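Local structure of plasma serine protease inhibitor (Homo sapiens, 3DY0) at residues S39-S44 / T115-D120; Q54-L59 / S66-L71. The protein inhibits serine proteases of blood plasma and other body fluids in a heparin-dependent way, binding them irreversibly after they cleave its reactive centre loop. All blocks are in the same frame, centred on the assembly; numbering follows the deposited sequence.

Contact 1 of 2, residues S39-S44 / T115-D120; sequences SLAMLS and TLYLAD
M42 lays its side chain over one face of the Y117 ring, a Met-aromatic contact that joins the buried helix 33-45 of the serpin fold to the C-terminal end of helix 107-117. The CH-pi part lies over the centre of the face: M42 CG sits 3.5 Å from the centroid of the Y117 ring, 14° off its normal. With chi1 at -69°, CG stands beside the backbone N of M42, and this places it over the ring. The sulfur lies farther out and oblique, with M42 SD 3.8 Å from Y117 CB, beside the root of the ring.

Apolar packing continues at the other end of the tyrosine, where the methyl group of A41 touches the CZ-OH end and approaches the ring obliquely. F75 of helix 65-81 touches both A41 and Y117, adding a third helix to the contact.

Polar groups find partners without bonding across the contact. S44 OG donates to A41 O one turn back in its own helix at 2.7 Å. The Y117 hydroxyl is hydrogen-bonded to H72 ND1, which fixes the far end of the ring, and the A41 methyl lies against that same oxygen, with A41 CB 3.3 Å from Y117 OH.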
loop_
_atom_site.group_PDB
_atom_site.type_symbol
_atom_site.label_atom_id
_atom_site.label_comp_id
_atom_site.label_asym_id
_atom_site.label_seq_id
_atom_site.Cartn_x
_atom_site.Cartn_y
_atom_site.Cartn_z
ATOM N N SER A 39 -2.452 9.550 -0.720
ATOM C CA SER A 39 -2.433 10.418 0.458
ATOM C C SER A 39 -1.450 11.570 0.279
ATOM O O SER A 39 -1.747 12.708 0.638
ATOM C CB SER A 39 -2.059 9.617 1.709
ATOM O OG SER A 39 -3.057 8.657 2.016
ATOM N N LEU A 40 -0.279 11.272 -0.273
ATOM C CA LEU A 40 0.730 12.298 -0.502
ATOM C C LEU A 40 0.265 13.281 -1.579
ATOM O O LEU A 40 0.524 14.484 -1.490
ATOM C CB LEU A 40 2.057 11.648 -0.903
ATOM C CG LEU A 40 2.843 11.039 0.261
ATOM C CD1 LEU A 40 4.020 10.241 -0.279
ATOM C CD2 LEU A 40 3.334 12.151 1.187
ATOM N N ALA A 41 -0.418 12.769 -2.602
ATOM C CA ALA A 41 -0.927 13.628 -3.664
ATOM C C ALA A 41 -1.964 14.600 -3.090
ATOM O O ALA A 41 -1.967 15.785 -3.420
ATOM C CB ALA A 41 -1.551 12.782 -4.766
ATOM N N MET A 42 -2.853 14.100 -2.236
ATOM C CA MET A 42 -3.857 14.962 -1.622
ATOM C C MET A 42 -3.172 15.990 -0.730
ATOM O O MET A 42 -3.548 17.165 -0.706
ATOM C CB MET A 42 -4.846 14.130 -0.797
ATOM C CG MET A 42 -5.746 13.249 -1.652
ATOM S SD MET A 42 -7.056 12.435 -0.715
ATOM C CE MET A 42 -6.071 11.397 0.406
ATOM N N LEU A 43 -2.161 15.544 0.003
ATOM C CA LEU A 43 -1.424 16.432 0.891
ATOM C C LEU A 43 -0.786 17.572 0.094
ATOM O O LEU A 43 -0.757 18.715 0.555
ATOM C CB LEU A 43 -0.348 15.645 1.649
ATOM C CG LEU A 43 0.528 16.406 2.648
ATOM C CD1 LEU A 43 -0.346 17.088 3.700
ATOM C CD2 LEU A 43 1.495 15.435 3.311
ATOM N N SER A 44 -0.295 17.272 -1.107
ATOM C CA SER A 44 0.339 18.299 -1.933
ATOM C C SER A 44 -0.637 19.394 -2.362
ATOM O O SER A 44 -0.219 20.510 -2.671
ATOM C CB SER A 44 0.999 17.678 -3.176
ATOM O OG SER A 44 0.059 17.361 -4.191
ATOM N N THR A 115 -13.674 17.412 -5.527
ATOM C CA THR A 115 -13.701 17.225 -6.975
ATOM C C THR A 115 -12.697 16.216 -7.525
ATOM O O THR A 115 -13.051 15.350 -8.325
ATOM C CB THR A 115 -13.471 18.565 -7.699
ATOM O OG1 THR A 115 -14.492 19.493 -7.317
ATOM C CG2 THR A 115 -13.512 18.373 -9.212
ATOM N N LEU A 116 -11.444 16.339 -7.102
ATOM C CA LEU A 116 -10.391 15.455 -7.576
ATOM C C LEU A 116 -10.314 14.122 -6.846
ATOM O O LEU A 116 -10.065 13.088 -7.462
ATOM C CB LEU A 116 -9.036 16.156 -7.466
ATOM C CG LEU A 116 -8.826 17.396 -8.337
ATOM C CD1 LEU A 116 -7.529 18.082 -7.937
ATOM C CD2 LEU A 116 -8.797 16.998 -9.805
ATOM N N TYR A 117 -10.530 14.138 -5.535
ATOM C CA TYR A 117 -10.417 12.906 -4.770
ATOM C C TYR A 117 -11.700 12.348 -4.165
ATOM O O TYR A 117 -11.658 11.402 -3.375
ATOM C CB TYR A 117 -9.328 13.085 -3.704
ATOM C CG TYR A 117 -7.956 13.239 -4.332
ATOM C CD1 TYR A 117 -7.479 14.489 -4.733
ATOM C CD2 TYR A 117 -7.179 12.119 -4.610
ATOM C CE1 TYR A 117 -6.262 14.614 -5.402
ATOM C CE2 TYR A 117 -5.967 12.228 -5.279
ATOM C CZ TYR A 117 -5.515 13.476 -5.675
ATOM O OH TYR A 117 -4.333 13.570 -6.377
ATOM N N LEU A 118 -12.835 12.920 -4.564
ATOM C CA LEU A 118 -14.151 12.487 -4.094
ATOM C C LEU A 118 -14.156 12.323 -2.584
ATOM O O LEU A 118 -14.784 11.406 -2.050
ATOM C CB LEU A 118 -14.528 11.154 -4.750
ATOM C CG LEU A 118 -14.366 11.094 -6.270
ATOM C CD1 LEU A 118 -14.791 9.722 -6.782
ATOM C CD2 LEU A 118 -15.192 12.193 -6.914
ATOM N N ALA A 119 -13.462 13.222 -1.897
ATOM C CA ALA A 119 -13.348 13.144 -0.450
ATOM C C ALA A 119 -14.617 13.456 0.320
ATOM O O ALA A 119 -15.364 14.369 -0.022
ATOM C CB ALA A 119 -12.223 14.050 0.027
ATOM N N ASP A 120 -14.850 12.663 1.361
ATOM C CA ASP A 120 -15.988 12.839 2.245
ATOM C C ASP A 120 -15.495 13.845 3.286
ATOM O O ASP A 120 -14.314 13.855 3.629
ATOM C CB ASP A 120 -16.333 11.515 2.940
ATOM C CG ASP A 120 -16.793 10.431 1.972
ATOM O OD1 ASP A 120 -16.875 9.254 2.393
ATOM O OD2 ASP A 120 -17.081 10.749 0.799
#

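Contact 2 of 2, residues Q54-L59 / S66-L71; sequences QILEGL and SSEKEL
L56, L59 and L71 form a small apolar helix-helix contact near the surface of the serpin fold, where helix 49-58 and the adjoining L59 meet helix 65-81 across a short connection. The two helices are consecutive in the chain, and only six residues separate the segments. The backbones come nearest at L56 and E68, whose CA atoms are 7.6 Å apart, and no hydrogen bond crosses between the segments.

L71 is the shared partner. One of its methyl groups meets both leucines of the other segment from one side: L71 CD2 is 4.0 Å from L56 CD2 and equally 4.0 Å from L59 CD1. L71 CG stands opposite the backbone N (chi1 172°), and from there the side chain extends to the two leucines, crossing L59 at about a right angle and L56 obliquely. L56 and L59 are three residues apart, and both point toward helix 65-81, which is how a single methyl group can touch the two of them. Beyond these segments, L61 also packs on L71.

The remaining part of the contact mixes apolar and charged groups. E68 crosses L56 at about a right angle and presents the aliphatic part of its chain as well as its carboxylate. The charge itself is paired outside the two segments, since E68 OE2 forms a salt bridge with K52 NZ from helix 49-58. The leucine meets the carboxylate through its other oxygen and uses the branch that does not touch L71: L56 CD1 lies 3.9 Å from E68 CG and 3.6 Å from E68 OE1.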
loop_
_atom_site.group_PDB
_atom_site.type_symbol
_atom_site.label_atom_id
_atom_site.label_comp_id
_atom_site.label_asym_id
_atom_site.label_seq_id
_atom_site.Cartn_x
_atom_site.Cartn_y
_atom_site.Cartn_z
ATOM N N GLN A 54 9.179 18.809 -2.239
ATOM C CA GLN A 54 9.646 17.525 -1.731
ATOM C C GLN A 54 8.624 16.427 -1.954
ATOM O O GLN A 54 8.981 15.304 -2.305
ATOM C CB GLN A 54 9.962 17.612 -0.241
ATOM C CG GLN A 54 11.046 18.609 0.112
ATOM C CD GLN A 54 11.354 18.603 1.593
ATOM O OE1 GLN A 54 10.512 18.227 2.404
ATOM N NE2 GLN A 54 12.562 19.028 1.955
ATOM N N ILE A 55 7.350 16.744 -1.746
ATOM C CA ILE A 55 6.310 15.737 -1.931
ATOM C C ILE A 55 6.207 15.293 -3.388
ATOM O O ILE A 55 6.152 14.096 -3.672
ATOM C CB ILE A 55 4.936 16.248 -1.453
ATOM C CG1 ILE A 55 4.970 16.496 0.056
ATOM C CG2 ILE A 55 3.853 15.219 -1.782
ATOM C CD1 ILE A 55 3.741 17.200 0.593
ATOM N N LEU A 56 6.192 16.246 -4.315
ATOM C CA LEU A 56 6.093 15.881 -5.725
ATOM C C LEU A 56 7.328 15.122 -6.202
ATOM O O LEU A 56 7.215 14.147 -6.946
ATOM C CB LEU A 56 5.871 17.129 -6.586
ATOM C CG LEU A 56 4.586 17.912 -6.300
ATOM C CD1 LEU A 56 4.461 19.056 -7.298
ATOM C CD2 LEU A 56 3.380 16.992 -6.405
ATOM N N GLU A 57 8.510 15.560 -5.775
ATOM C CA GLU A 57 9.732 14.879 -6.178
ATOM C C GLU A 57 9.782 13.487 -5.557
ATOM O O GLU A 57 10.254 12.539 -6.184
ATOM C CB GLU A 57 10.964 15.687 -5.763
ATOM C CG GLU A 57 11.095 17.018 -6.489
ATOM C CD GLU A 57 12.435 17.690 -6.250
ATOM O OE1 GLU A 57 12.613 18.836 -6.714
ATOM O OE2 GLU A 57 13.311 17.073 -5.607
ATOM N N GLY A 58 9.278 13.367 -4.332
ATOM C CA GLY A 58 9.266 12.080 -3.657
ATOM C C GLY A 58 8.374 11.074 -4.362
ATOM O O GLY A 58 8.621 9.865 -4.323
ATOM N N LEU A 59 7.328 11.578 -5.007
ATOM C CA LEU A 59 6.391 10.735 -5.739
ATOM C C LEU A 59 6.961 10.346 -7.100
ATOM O O LEU A 59 6.371 9.540 -7.824
ATOM C CB LEU A 59 5.057 11.469 -5.920
ATOM C CG LEU A 59 4.198 11.586 -4.657
ATOM C CD1 LEU A 59 2.997 12.485 -4.917
ATOM C CD2 LEU A 59 3.745 10.193 -4.227
ATOM N N SER A 66 2.749 20.334 -15.882
ATOM C CA SER A 66 1.894 19.369 -16.562
ATOM C C SER A 66 1.890 18.030 -15.834
ATOM O O SER A 66 0.895 17.303 -15.853
ATOM C CB SER A 66 2.371 19.175 -18.006
ATOM O OG SER A 66 3.736 18.790 -18.047
ATOM N N SER A 67 3.008 17.710 -15.193
ATOM C CA SER A 67 3.137 16.459 -14.460
ATOM C C SER A 67 2.275 16.482 -13.202
ATOM O O SER A 67 1.721 15.456 -12.802
ATOM C CB SER A 67 4.600 16.222 -14.082
ATOM O OG SER A 67 5.425 16.195 -15.234
ATOM N N GLU A 68 2.164 17.656 -12.588
ATOM C CA GLU A 68 1.371 17.826 -11.376
ATOM C C GLU A 68 -0.110 17.700 -11.715
ATOM O O GLU A 68 -0.873 17.066 -10.989
ATOM C CB GLU A 68 1.645 19.199 -10.757
ATOM C CG GLU A 68 1.105 19.370 -9.346
ATOM C CD GLU A 68 1.335 20.767 -8.801
ATOM O OE1 GLU A 68 2.383 21.368 -9.119
ATOM O OE2 GLU A 68 0.475 21.260 -8.042
ATOM N N LYS A 69 -0.511 18.313 -12.825
ATOM C CA LYS A 69 -1.898 18.254 -13.264
ATOM C C LYS A 69 -2.266 16.810 -13.588
ATOM O O LYS A 69 -3.346 16.335 -13.226
ATOM C CB LYS A 69 -2.098 19.128 -14.506
ATOM C CG LYS A 69 -3.484 19.034 -15.130
ATOM C CD LYS A 69 -3.547 19.834 -16.425
ATOM C CE LYS A 69 -4.883 19.659 -17.129
ATOM N NZ LYS A 69 -4.935 20.427 -18.409
ATOM N N GLU A 70 -1.356 16.113 -14.261
ATOM C CA GLU A 70 -1.578 14.725 -14.642
ATOM C C GLU A 70 -1.648 13.822 -13.420
ATOM O O GLU A 70 -2.368 12.825 -13.420
ATOM C CB GLU A 70 -0.461 14.251 -15.578
ATOM C CG GLU A 70 -0.543 12.785 -15.994
ATOM C CD GLU A 70 -1.893 12.405 -16.581
ATOM O OE1 GLU A 70 -2.465 13.216 -17.341
ATOM O OE2 GLU A 70 -2.375 11.288 -16.294
ATOM N N LEU A 71 -0.893 14.169 -12.383
ATOM C CA LEU A 71 -0.901 13.374 -11.159
ATOM C C LEU A 71 -2.324 13.311 -10.611
ATOM O O LEU A 71 -2.861 12.230 -10.365
ATOM C CB LEU A 71 0.023 14.000 -10.106
ATOM C CG LEU A 71 -0.034 13.390 -8.697
ATOM C CD1 LEU A 71 0.497 11.969 -8.725
ATOM C CD2 LEU A 71 0.783 14.242 -7.730
#

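In the fold
Contacts 1 and 2 lie on the same side of the chain's centre, with their own centres about 13 Å apart. Helix 33-45, helix 49-58 and helix 65-81 follow one another along the chain, and helix 107-117 comes later, so the pairing of contact 2 falls wholly between the two segments of contact 1. The two contacts touch directly: I55 packs against L40 and L43, L40 CD1 lies 4.0 Å from L59 CD2, and S44 meets L56. Helix 65-81 reaches both, through L71 in contact 2 and through H72 and F75 beside contact 1. These three helices thus form one packed cluster of the serpin fold, joined to helix 107-117 at the buried contact 1, with contact 2 at its surface.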